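Local structure of OHCU decarboxylase (Arabidopsis thaliana, 2Q37) at residues A[53-56]-A[57-61]; A[167-170]-A[171-175]. The protein catalyses the stereoselective decarboxylation of OHCU to (S)-allantoin, the last step of urate degradation, through this N-terminal domain of a bifunctional enzyme that also hydrolyses 5-hydroxyisourate. All coordinates share one frame; numbering follows the deposited sequence.

Contact 1 (A[53-56]-A[57-61])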
ATOM      1  N   GLU A  53     -19.573  18.938  -7.411  1.00 64.59           N
ATOM      2  CA  GLU A  53     -18.961  18.972  -6.089  1.00 62.85           C
ATOM      3  C   GLU A  53     -18.771  17.551  -5.565  1.00 59.20           C
ATOM      4  O   GLU A  53     -17.864  17.280  -4.779  1.00 57.24           O
ATOM      5  CB  GLU A  53     -19.830  19.779  -5.119  1.00 66.25           C
ATOM      6  CG  GLU A  53     -19.595  21.284  -5.157  1.00 70.93           C
ATOM      7  CD  GLU A  53     -20.719  22.062  -4.474  1.00 75.15           C
ATOM      8  OE1 GLU A  53     -21.864  21.992  -4.977  1.00 76.86           O
ATOM      9  OE2 GLU A  53     -20.464  22.734  -3.443  1.00 76.00           O
ATOM     10  N   ALA A  54     -19.634  16.649  -6.017  1.00 55.49           N
ATOM     11  CA  ALA A  54     -19.560  15.260  -5.604  1.00 52.19           C
ATOM     12  C   ALA A  54     -18.261  14.653  -6.123  1.00 51.26           C
ATOM     13  O   ALA A  54     -17.625  13.864  -5.434  1.00 50.52           O
ATOM     14  CB  ALA A  54     -20.750  14.495  -6.144  1.00 50.74           C
ATOM     15  N   ILE A  55     -17.875  15.022  -7.342  1.00 50.05           N
ATOM     16  CA  ILE A  55     -16.648  14.520  -7.949  1.00 48.71           C
ATOM     17  C   ILE A  55     -15.447  14.943  -7.095  1.00 48.57           C
ATOM     18  O   ILE A  55     -14.649  14.101  -6.669  1.00 47.97           O
ATOM     19  CB  ILE A  55     -16.458  15.078  -9.389  1.00 49.05           C
ATOM     20  CG1 ILE A  55     -17.668  14.726 -10.262  1.00 48.99           C
ATOM     21  CG2 ILE A  55     -15.185  14.498 -10.022  1.00 46.90           C
ATOM     22  CD1 ILE A  55     -17.669  13.312 -10.829  1.00 48.75           C
ATOM     23  N   TYR A  56     -15.339  16.248  -6.842  1.00 48.13           N
ATOM     24  CA  TYR A  56     -14.249  16.817  -6.052  1.00 47.48           C
ATOM     25  C   TYR A  56     -14.161  16.268  -4.626  1.00 47.05           C
ATOM     26  O   TYR A  56     -13.067  16.094  -4.079  1.00 47.84           O
ATOM     27  CB  TYR A  56     -14.382  18.339  -5.983  1.00 48.57           C
ATOM     28  CG  TYR A  56     -14.459  19.024  -7.324  1.00 49.06           C
ATOM     29  CD1 TYR A  56     -13.874  18.455  -8.453  1.00 48.54           C
ATOM     30  CD2 TYR A  56     -15.115  20.250  -7.462  1.00 49.62           C
ATOM     31  CE1 TYR A  56     -13.940  19.081  -9.686  1.00 49.24           C
ATOM     32  CE2 TYR A  56     -15.188  20.891  -8.693  1.00 48.89           C
ATOM     33  CZ  TYR A  56     -14.599  20.299  -9.800  1.00 50.05           C
ATOM     34  OH  TYR A  56     -14.671  20.914 -11.025  1.00 49.99           O
ATOM     35  N   THR A  57     -15.309  16.013  -4.016  1.00 43.82           N
ATOM     36  CA  THR A  57     -15.329  15.491  -2.662  1.00 42.08           C
ATOM     37  C   THR A  57     -14.925  14.018  -2.678  1.00 42.04           C
ATOM     38  O   THR A  57     -14.435  13.474  -1.683  1.00 42.14           O
ATOM     39  CB  THR A  57     -16.734  15.638  -2.062  1.00 41.56           C
ATOM     40  OG1 THR A  57     -17.069  17.029  -2.017  1.00 42.39           O
ATOM     41  CG2 THR A  57     -16.805  15.037  -0.665  1.00 38.64           C
ATOM     42  N   ALA A  58     -15.129  13.376  -3.821  1.00 39.80           N
ATOM     43  CA  ALA A  58     -14.799  11.972  -3.954  1.00 38.39           C
ATOM     44  C   ALA A  58     -13.289  11.844  -4.086  1.00 38.19           C
ATOM     45  O   ALA A  58     -12.661  11.027  -3.415  1.00 36.45           O
ATOM     46  CB  ALA A  58     -15.496  11.386  -5.171  1.00 35.31           C
ATOM     47  N   ARG A  59     -12.704  12.670  -4.941  1.00 37.77           N
ATOM     48  CA  ARG A  59     -11.273  12.624  -5.136  1.00 39.49           C
ATOM     49  C   ARG A  59     -10.487  12.931  -3.866  1.00 41.30           C
ATOM     50  O   ARG A  59      -9.472  12.291  -3.597  1.00 41.07           O
ATOM     51  CB  ARG A  59     -10.856  13.603  -6.218  1.00 38.70           C
ATOM     52  CG  ARG A  59     -11.361  13.261  -7.588  1.00 37.68           C
ATOM     53  CD  ARG A  59     -10.816  14.283  -8.551  1.00 38.76           C
ATOM     54  NE  ARG A  59     -11.224  14.062  -9.930  1.00 38.07           N
ATOM     55  CZ  ARG A  59     -11.536  15.044 -10.766  1.00 37.74           C
ATOM     56  NH1 ARG A  59     -11.495  16.307 -10.364  1.00 39.12           N
ATOM     57  NH2 ARG A  59     -11.881  14.769 -12.005  1.00 36.65           N
ATOM     58  N   ASP A  60     -10.942  13.906  -3.080  1.00 42.62           N
ATOM     59  CA  ASP A  60     -10.203  14.253  -1.875  1.00 43.00           C
ATOM     60  C   ASP A  60     -10.270  13.128  -0.858  1.00 42.19           C
ATOM     61  O   ASP A  60      -9.271  12.804  -0.214  1.00 43.42           O
ATOM     62  CB  ASP A  60     -10.718  15.556  -1.261  1.00 45.76           C
ATOM     63  CG  ASP A  60      -9.783  16.098  -0.184  1.00 49.62           C
ATOM     64  OD1 ASP A  60      -8.786  16.773  -0.553  1.00 51.15           O
ATOM     65  OD2 ASP A  60     -10.026  15.833   1.023  1.00 50.14           O
ATOM     66  N   ILE A  61     -11.439  12.527  -0.712  1.00 39.47           N
ATOM     67  CA  ILE A  61     -11.580  11.428   0.219  1.00 38.12           C
ATOM     68  C   ILE A  61     -10.713  10.245  -0.247  1.00 37.70           C
ATOM     69  O   ILE A  61      -9.991   9.627   0.544  1.00 38.61           O
ATOM     70  CB  ILE A  61     -13.036  10.983   0.294  1.00 38.26           C
ATOM     71  CG1 ILE A  61     -13.862  12.078   0.963  1.00 39.92           C
ATOM     72  CG2 ILE A  61     -13.149   9.647   1.035  1.00 38.77           C
ATOM     73  CD1 ILE A  61     -15.364  11.807   0.950  1.00 39.91           C
TER
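Arg59 reaches back along the helix, its guanidinium against Ile55 and beside Tyr56, in a local contact between successive turns of helix 51-64, away from the ligand pocket of this all-helical domain. CG2 of Ile55 sits over the centre of one face of the guanidinium, 3.8 Å from Arg59 CZ. It can do so because CG2 stands anti to the backbone N (CG1 takes the place beside N, chi1 -57°), while the Arg59 chain runs extended from CG to NE. Tyr56 lies alongside: Arg59 NH1 comes to the edge of its ring, in the ring plane and 3.7 Å from Tyr56 CD1, with ring and guanidinium planes 38° apart. This is an edge contact, not a stack. The guanidinium is fixed further by a salt bridge from Arg59 NH2 to Glu171 on helix 155-178. An alanine here would take away the guanidinium and probably leave Glu171 without its mate and Ile55 CG2 without its flat cover. One turn back, Glu53 O is gripped from opposite faces of its plane by Thr57 N at 3.0 Å and Thr57 OG1 at 2.9 Å, so the hydroxyl spends its hydrogen on the helix itself. Paired i to i+4 side chains and a threonine hydroxyl bonded to the carbonyl four residues earlier are common alpha-helical arrangements, here in a helix packed on helix 155-178, with Ala54 touching Phe178 and Ala58 touching Met174.

Contact 2 (A[167-170]-A[171-175]). With 3AL (1-[(4S)-2,5-dioxoimidazolidin-4-yl]urea), chain B.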
HETATM    1  N   MSE A 167      -9.797   5.763  -9.561  1.00 33.94           N
HETATM    2  CA  MSE A 167     -10.538   6.997  -9.386  1.00 35.25           C
HETATM    3  C   MSE A 167     -11.190   7.403 -10.690  1.00 34.09           C
HETATM    4  O   MSE A 167     -12.307   7.906 -10.691  1.00 35.46           O
HETATM    5  CB  MSE A 167      -9.623   8.115  -8.900  1.00 39.74           C
HETATM    6  CG  MSE A 167     -10.362   9.391  -8.550  1.00 46.22           C
HETATM    7 SE   MSE A 167     -11.631   9.180  -7.077  1.00 60.43          SE
HETATM    8  CE  MSE A 167     -13.308   9.546  -8.044  1.00 55.48           C
ATOM      9  N   LYS A 168     -10.496   7.201 -11.805  1.00 31.54           N
ATOM     10  CA  LYS A 168     -11.090   7.547 -13.088  1.00 31.85           C
ATOM     11  C   LYS A 168     -12.357   6.700 -13.332  1.00 31.50           C
ATOM     12  O   LYS A 168     -13.368   7.211 -13.796  1.00 32.92           O
ATOM     13  CB  LYS A 168     -10.095   7.331 -14.234  1.00 30.98           C
ATOM     14  CG  LYS A 168      -8.913   8.302 -14.247  1.00 32.77           C
ATOM     15  CD  LYS A 168      -8.183   8.221 -15.580  1.00 34.24           C
ATOM     16  CE  LYS A 168      -6.710   7.951 -15.397  1.00 35.93           C
ATOM     17  NZ  LYS A 168      -6.013   7.796 -16.707  1.00 38.62           N
ATOM     18  N   ILE A 169     -12.288   5.412 -13.003  1.00 29.48           N
ATOM     19  CA  ILE A 169     -13.404   4.496 -13.182  1.00 28.65           C
ATOM     20  C   ILE A 169     -14.593   4.975 -12.356  1.00 30.57           C
ATOM     21  O   ILE A 169     -15.740   4.966 -12.814  1.00 28.79           O
ATOM     22  CB  ILE A 169     -13.036   3.079 -12.698  1.00 25.29           C
ATOM     23  CG1 ILE A 169     -12.007   2.460 -13.641  1.00 23.70           C
ATOM     24  CG2 ILE A 169     -14.303   2.225 -12.592  1.00 25.26           C
ATOM     25  CD1 ILE A 169     -11.353   1.196 -13.119  1.00 20.24           C
ATOM     26  N   THR A 170     -14.286   5.378 -11.129  1.00 30.31           N
ATOM     27  CA  THR A 170     -15.265   5.855 -10.197  1.00 31.50           C
ATOM     28  C   THR A 170     -15.910   7.118 -10.729  1.00 34.15           C
ATOM     29  O   THR A 170     -17.131   7.230 -10.694  1.00 33.85           O
ATOM     30  CB  THR A 170     -14.615   6.081  -8.823  1.00 32.32           C
ATOM     31  OG1 THR A 170     -14.386   4.803  -8.208  1.00 32.95           O
ATOM     32  CG2 THR A 170     -15.493   6.922  -7.923  1.00 30.66           C
ATOM     33  N   GLU A 171     -15.109   8.050 -11.243  1.00 36.38           N
ATOM     34  CA  GLU A 171     -15.641   9.302 -11.800  1.00 40.18           C
ATOM     35  C   GLU A 171     -16.586   9.021 -12.952  1.00 41.51           C
ATOM     36  O   GLU A 171     -17.607   9.689 -13.121  1.00 43.06           O
ATOM     37  CB  GLU A 171     -14.531  10.169 -12.360  1.00 41.70           C
ATOM     38  CG  GLU A 171     -13.792  11.027 -11.374  1.00 47.57           C
ATOM     39  CD  GLU A 171     -12.711  11.829 -12.076  1.00 49.68           C
ATOM     40  OE1 GLU A 171     -13.076  12.563 -13.029  1.00 49.38           O
ATOM     41  OE2 GLU A 171     -11.519  11.716 -11.688  1.00 49.23           O
ATOM     42  N   LEU A 172     -16.197   8.040 -13.753  1.00 42.87           N
ATOM     43  CA  LEU A 172     -16.933   7.606 -14.926  1.00 44.44           C
ATOM     44  C   LEU A 172     -18.307   7.088 -14.524  1.00 45.32           C
ATOM     45  O   LEU A 172     -19.312   7.380 -15.180  1.00 44.47           O
ATOM     46  CB  LEU A 172     -16.136   6.495 -15.611  1.00 46.30           C
ATOM     47  CG  LEU A 172     -16.114   6.459 -17.135  1.00 49.81           C
ATOM     48  CD1 LEU A 172     -17.379   5.803 -17.655  1.00 52.30           C
ATOM     49  CD2 LEU A 172     -15.954   7.885 -17.678  1.00 49.51           C
ATOM     50  N   ARG A 173     -18.337   6.319 -13.440  1.00 44.55           N
ATOM     51  CA  ARG A 173     -19.572   5.742 -12.946  1.00 46.17           C
ATOM     52  C   ARG A 173     -20.434   6.736 -12.190  1.00 50.50           C
ATOM     53  O   ARG A 173     -21.645   6.560 -12.102  1.00 52.04           O
ATOM     54  CB  ARG A 173     -19.272   4.541 -12.053  1.00 41.89           C
ATOM     55  CG  ARG A 173     -18.633   3.403 -12.809  1.00 36.73           C
ATOM     56  CD  ARG A 173     -18.311   2.240 -11.921  1.00 33.49           C
ATOM     57  NE  ARG A 173     -17.670   1.193 -12.698  1.00 33.41           N
ATOM     58  CZ  ARG A 173     -17.340  -0.006 -12.227  1.00 33.17           C
ATOM     59  NH1 ARG A 173     -17.588  -0.317 -10.960  1.00 29.13           N
ATOM     60  NH2 ARG A 173     -16.784  -0.905 -13.039  1.00 31.93           N
HETATM   61  N   MSE A 174     -19.823   7.776 -11.637  1.00 54.12           N
HETATM   62  CA  MSE A 174     -20.590   8.771 -10.900  1.00 56.86           C
HETATM   63  C   MSE A 174     -21.348   9.647 -11.883  1.00 56.89           C
HETATM   64  O   MSE A 174     -22.448  10.111 -11.598  1.00 55.02           O
HETATM   65  CB  MSE A 174     -19.673   9.640 -10.037  1.00 59.70           C
HETATM   66  CG  MSE A 174     -18.903   8.875  -8.968  1.00 64.97           C
HETATM   67 SE   MSE A 174     -18.142  10.023  -7.589  1.00 69.40          SE
HETATM   68  CE  MSE A 174     -17.013  11.117  -8.694  1.00 68.50           C
ATOM     69  N   ALA A 175     -20.744   9.878 -13.040  1.00 57.83           N
ATOM     70  CA  ALA A 175     -21.382  10.688 -14.052  1.00 61.27           C
ATOM     71  C   ALA A 175     -22.644   9.950 -14.499  1.00 64.42           C
ATOM     72  O   ALA A 175     -23.680  10.565 -14.756  1.00 64.53           O
ATOM     73  CB  ALA A 175     -20.441  10.895 -15.225  1.00 59.13           C
TER
HETATM   74  C4  3AL B 200     -11.821  -2.473 -14.104  1.00 34.92           C
HETATM   75  C5  3AL B 200     -13.255  -2.634 -14.196  1.00 34.46           C
HETATM   76  O5  3AL B 200     -14.058  -3.374 -13.688  1.00 37.63           O
HETATM   77  N7  3AL B 200     -13.783  -1.685 -15.092  1.00 36.27           N
HETATM   78  C8  3AL B 200     -12.694  -0.961 -15.555  1.00 36.27           C
HETATM   79  O8  3AL B 200     -12.805  -0.045 -16.360  1.00 34.99           O
HETATM   80  N9  3AL B 200     -11.502  -1.411 -14.991  1.00 36.03           N
HETATM   81  N3  3AL B 200     -11.125  -3.739 -14.329  1.00 32.20           N
HETATM   82  C2  3AL B 200      -9.651  -3.697 -14.233  1.00 28.33           C
HETATM   83  N1  3AL B 200      -9.085  -4.751 -14.401  1.00 30.29           N
HETATM   84  O2  3AL B 200      -9.053  -2.551 -13.965  1.00 26.49           O
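Arg173 and Ile169, one turn apart on helix 155-178, lie side by side and point the same way, toward the bound (S)-allantoin. The arginine leaves the backbone with its CB 3.6 Å from Ile169 O. Its CG, anti to the carbonyl carbon (chi1 -65°), passes closer to that same oxygen, at 3.3 Å, while Arg173 N is hydrogen-bonded to it. The chain then runs straight: CD comes near Ile169 CG2, NE is 3.5 Å from that methyl and CZ 3.8 Å, and the methyl covers one face of the guanidinium, offset toward its rim. At the far end Arg173 NH2 forms a salt bridge with Glu100 and lies 3.7 Å from N7 of the ligand, while NH1 has a weak hydrogen bond to Val32 O. Ile169 reaches the ligand with its other branch, CD1 standing 3.2 Å from N9. On another side of the helix, the Met167 and Glu171 side chains cross at about a right angle, selenomethionine CE 3.7 Å from Glu171 CG. The chemistry is thus divided: the isoleucine contributes an apolar patch to the pocket wall, and the arginine brings a positive charge that pairs with Glu100, a residue that binds (S)-allantoin.

How the contacts relate
Contacts 1 and 2 are one principle used twice: an arginine laid over the isoleucine four residues before it, its charge answered by a glutamate of another part of the chain. Their centres lie 11 Å apart, and the two helices are joined directly. Arg59 NH2 of contact 1 meets Glu171 OE1 of contact 2 in a salt bridge of 2.7 Å, while Met174 SE packs 3.8 Å from Ala58 CB, and Met167 SE lies 4.0 Å from Arg59 CA. Helix 155-178 therefore has two duties: one side holds helix 51-64, and another presents Ile169 and Arg173 to (S)-allantoin, with the Arg173 side chain about 4 Å (nearest atoms) from that of the proton donor His78.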